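Local coordinates for Lysine/ornithine decarboxylase (Selenomonas ruminantium, PDB 5GJN), which decarboxylates L-lysine to cadaverine and L-ornithine to putrescine with similar efficiency, using pyridoxal 5'-phosphate as cofactor, at residues Q89-N94 / R112-D117. Residues are numbered along the deposited sequence; the frame is centred on the assembly and turned at random.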
ATOM      1  N   GLN A  89      16.480  12.475  20.733  1.00 28.98           N
ATOM      2  CA  GLN A  89      16.625  12.903  19.354  1.00 31.60           C
ATOM      3  C   GLN A  89      15.307  12.780  18.554  1.00 32.68           C
ATOM      4  O   GLN A  89      15.304  12.889  17.344  1.00 34.96           O
ATOM      5  CB  GLN A  89      17.741  12.107  18.682  1.00 33.31           C
ATOM      6  CG  GLN A  89      19.100  12.216  19.352  1.00 36.75           C
ATOM      7  CD  GLN A  89      20.015  11.049  19.033  1.00 34.60           C
ATOM      8  OE1 GLN A  89      20.002  10.045  19.722  1.00 38.54           O
ATOM      9  NE2 GLN A  89      20.807  11.183  17.989  1.00 33.84           N
ATOM     10  N   MET A  90      14.207  12.535  19.252  1.00 30.67           N
ATOM     11  CA  MET A  90      12.889  12.290  18.670  1.00 29.92           C
ATOM     12  C   MET A  90      11.824  13.199  19.253  1.00 32.29           C
ATOM     13  O   MET A  90      11.948  13.760  20.379  1.00 31.53           O
ATOM     14  CB  MET A  90      12.446  10.876  18.921  1.00 32.45           C
ATOM     15  CG  MET A  90      13.448   9.773  18.578  1.00 34.76           C
ATOM     16  SD  MET A  90      12.800   8.152  18.871  1.00 31.89           S
ATOM     17  CE  MET A  90      14.307   7.122  18.888  1.00 33.07           C
ATOM     18  N   ILE A  91      10.783  13.405  18.461  1.00 32.64           N
ATOM     19  CA  ILE A  91       9.531  13.971  18.916  1.00 30.50           C
ATOM     20  C   ILE A  91       8.422  13.062  18.412  1.00 30.28           C
ATOM     21  O   ILE A  91       8.418  12.702  17.268  1.00 30.35           O
ATOM     22  CB  ILE A  91       9.348  15.428  18.453  1.00 31.51           C
ATOM     23  CG1 ILE A  91       7.987  15.971  18.885  1.00 32.70           C
ATOM     24  CG2 ILE A  91       9.547  15.556  16.957  1.00 32.47           C
ATOM     25  CD1 ILE A  91       7.856  17.469  18.828  1.00 33.79           C
ATOM     26  N   TYR A  92       7.504  12.673  19.278  1.00 28.71           N
ATOM     27  CA  TYR A  92       6.421  11.797  18.875  1.00 30.53           C
ATOM     28  C   TYR A  92       5.312  12.702  18.395  1.00 31.24           C
ATOM     29  O   TYR A  92       4.470  13.112  19.149  1.00 29.55           O
ATOM     30  CB  TYR A  92       5.963  10.967  20.067  1.00 30.56           C
ATOM     31  CG  TYR A  92       5.008   9.835  19.786  1.00 31.50           C
ATOM     32  CD1 TYR A  92       4.559   9.564  18.516  1.00 30.55           C
ATOM     33  CD2 TYR A  92       4.553   9.041  20.812  1.00 30.60           C
ATOM     34  CE1 TYR A  92       3.685   8.521  18.276  1.00 29.48           C
ATOM     35  CE2 TYR A  92       3.679   8.007  20.584  1.00 30.89           C
ATOM     36  CZ  TYR A  92       3.248   7.749  19.316  1.00 31.15           C
ATOM     37  OH  TYR A  92       2.385   6.724  19.106  1.00 31.38           O
ATOM     38  N   ALA A  93       5.315  12.979  17.107  1.00 32.38           N
ATOM     39  CA  ALA A  93       4.555  14.066  16.536  1.00 35.04           C
ATOM     40  C   ALA A  93       3.333  13.583  15.795  1.00 34.47           C
ATOM     41  O   ALA A  93       2.969  14.121  14.781  1.00 40.53           O
ATOM     42  CB  ALA A  93       5.424  14.936  15.653  1.00 38.37           C
ATOM     43  N   ASN A  94       2.757  12.508  16.281  1.00 34.77           N
ATOM     44  CA  ASN A  94       1.478  12.055  15.824  1.00 31.99           C
ATOM     45  C   ASN A  94       0.476  12.546  16.846  1.00 34.23           C
ATOM     46  O   ASN A  94       0.582  12.216  18.011  1.00 32.92           O
ATOM     47  CB  ASN A  94       1.480  10.542  15.772  1.00 40.03           C
ATOM     48  CG  ASN A  94       0.232   9.976  15.164  1.00 40.56           C
ATOM     49  OD1 ASN A  94      -0.854  10.481  15.368  1.00 38.68           O
ATOM     50  ND2 ASN A  94       0.386   8.905  14.428  1.00 40.25           N
ATOM     51  N   ARG A 112       9.183  14.431  24.140  1.00 33.60           N
ATOM     52  CA  ARG A 112       8.464  15.495  23.403  1.00 29.04           C
ATOM     53  C   ARG A 112       7.348  14.858  22.575  1.00 29.37           C
ATOM     54  O   ARG A 112       7.577  13.892  21.846  1.00 30.77           O
ATOM     55  CB  ARG A 112       9.427  16.248  22.536  1.00 31.82           C
ATOM     56  CG  ARG A 112      10.504  16.968  23.337  1.00 33.13           C
ATOM     57  CD  ARG A 112      11.523  17.615  22.434  1.00 38.72           C
ATOM     58  NE  ARG A 112      12.318  16.619  21.728  1.00 34.77           N
ATOM     59  CZ  ARG A 112      13.299  16.903  20.886  1.00 39.60           C
ATOM     60  NH1 ARG A 112      13.692  18.157  20.686  1.00 34.02           N
ATOM     61  NH2 ARG A 112      13.907  15.898  20.255  1.00 35.85           N
ATOM     62  N   PHE A 113       6.141  15.411  22.716  1.00 30.27           N
ATOM     63  CA  PHE A 113       4.889  14.945  22.127  1.00 30.83           C
ATOM     64  C   PHE A 113       4.125  16.138  21.547  1.00 30.21           C
ATOM     65  O   PHE A 113       4.228  17.232  22.096  1.00 32.81           O
ATOM     66  CB  PHE A 113       4.063  14.311  23.231  1.00 32.07           C
ATOM     67  CG  PHE A 113       4.767  13.138  23.867  1.00 32.36           C
ATOM     68  CD1 PHE A 113       5.711  13.331  24.832  1.00 40.48           C
ATOM     69  CD2 PHE A 113       4.575  11.864  23.395  1.00 38.71           C
ATOM     70  CE1 PHE A 113       6.438  12.235  25.356  1.00 44.12           C
ATOM     71  CE2 PHE A 113       5.231  10.763  23.951  1.00 41.07           C
ATOM     72  CZ  PHE A 113       6.168  10.954  24.925  1.00 41.08           C
ATOM     73  N   THR A 114       3.347  15.918  20.500  1.00 31.09           N
ATOM     74  CA  THR A 114       2.425  16.921  19.997  1.00 30.84           C
ATOM     75  C   THR A 114       1.004  16.444  20.203  1.00 35.27           C
ATOM     76  O   THR A 114       0.756  15.261  20.270  1.00 37.80           O
ATOM     77  CB  THR A 114       2.607  17.216  18.507  1.00 32.24           C
ATOM     78  OG1 THR A 114       2.198  16.087  17.743  1.00 31.95           O
ATOM     79  CG2 THR A 114       4.040  17.565  18.196  1.00 34.80           C
ATOM     80  N   PHE A 115       0.080  17.379  20.339  1.00 31.29           N
ATOM     81  CA  PHE A 115      -1.328  17.054  20.451  1.00 31.26           C
ATOM     82  C   PHE A 115      -2.211  18.189  19.956  1.00 32.57           C
ATOM     83  O   PHE A 115      -1.776  19.317  19.871  1.00 29.28           O
ATOM     84  CB  PHE A 115      -1.688  16.686  21.882  1.00 31.33           C
ATOM     85  CG  PHE A 115      -1.748  17.853  22.816  1.00 31.39           C
ATOM     86  CD1 PHE A 115      -0.642  18.634  23.034  1.00 34.26           C
ATOM     87  CD2 PHE A 115      -2.909  18.161  23.477  1.00 31.93           C
ATOM     88  CE1 PHE A 115      -0.689  19.701  23.893  1.00 34.16           C
ATOM     89  CE2 PHE A 115      -2.964  19.225  24.341  1.00 37.81           C
ATOM     90  CZ  PHE A 115      -1.852  19.997  24.552  1.00 35.13           C
ATOM     91  N   ASP A 116      -3.437  17.864  19.582  1.00 32.91           N
ATOM     92  CA  ASP A 116      -4.394  18.873  19.169  1.00 34.37           C
ATOM     93  C   ASP A 116      -5.790  18.788  19.786  1.00 36.97           C
ATOM     94  O   ASP A 116      -6.664  19.512  19.382  1.00 36.32           O
ATOM     95  CB  ASP A 116      -4.499  18.919  17.652  1.00 32.64           C
ATOM     96  CG  ASP A 116      -5.148  17.692  17.076  1.00 34.97           C
ATOM     97  OD1 ASP A 116      -5.773  16.938  17.815  1.00 36.09           O
ATOM     98  OD2 ASP A 116      -5.035  17.486  15.870  1.00 41.12           O
ATOM     99  N   ASP A 117      -6.006  17.886  20.727  1.00 36.02           N
ATOM    100  CA  ASP A 117      -7.344  17.647  21.235  1.00 37.74           C
ATOM    101  C   ASP A 117      -7.388  17.400  22.729  1.00 36.03           C
ATOM    102  O   ASP A 117      -6.490  16.788  23.255  1.00 35.27           O
ATOM    103  CB  ASP A 117      -7.927  16.448  20.507  1.00 36.64           C
ATOM    104  CG  ASP A 117      -9.411  16.378  20.619  1.00 38.23           C
ATOM    105  OD1 ASP A 117     -10.092  16.990  19.803  1.00 36.67           O
ATOM    106  OD2 ASP A 117      -9.893  15.711  21.532  1.00 40.67           O
TER
HETATM  107  O   HOH W   1      12.349  13.736  23.387  1.00 35.09           O
HETATM  108  O   HOH W   2       1.969  16.882  15.014  1.00 39.16           O
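Arg-112 reaches back along the neighbouring strand and grips the carbonyl oxygen of Met-90. Its NH2 donates to Met-90 O at 2.9 Å, from well above the carbonyl plane, and its NE adds a weak bond to the same oxygen. A bend at chi3 (-68°) in an otherwise extended outer chain turns the guanidinium edge to this backbone. One water also donates to Met-90 O and weakly accepts from Arg-112 N. NH2 is bonded to His-68 as well, and Trp-253 forms a cation-pi contact with the group. With an alanine in place of Arg-112, Met-90 O would probably lose its two side-chain donors, and His-68 and Trp-253 would lose their cationic partner. The backbones run parallel, and Tyr-92 and Phe-113 form a single bridge. Tyr-92 bonds to the residues on either side of Phe-113: its N donates almost straight to Arg-112 O at 2.8 Å, while Thr-114 N gives Tyr-92 O a weak bond. These are adjacent strands of the PLP-binding TIM barrel, joined through helix 99-107 in a beta-alpha-beta crossover. Side chains alternate across the sheet. On the face with helices 74-82 and 121-127, Tyr-92 and Phe-113 meet rim to rim, CD2 of Tyr-92 lying 3.6 Å from CE2 of Phe-113. Their planes are 55° apart, and neither ring covers the other. On the other face, Thr-114 CG2 touches Ile-91 CD1 and Ala-93 CB, each at 3.9 Å. Chi1 of Thr-114 (69°) sets OG1 between the backbone N and the carbonyl carbon, 3.3 Å from Ala-93 CA. A second water links this hydroxyl to Ala-93 O. Ala-93 is near Lys-51, the cofactor attachment site by similarity, to which no cofactor is joined here. Asn-94, the residue after Ala-93, bonds to Ala-72 and packs on Cys-323 of the second subunit, the probable proton donor.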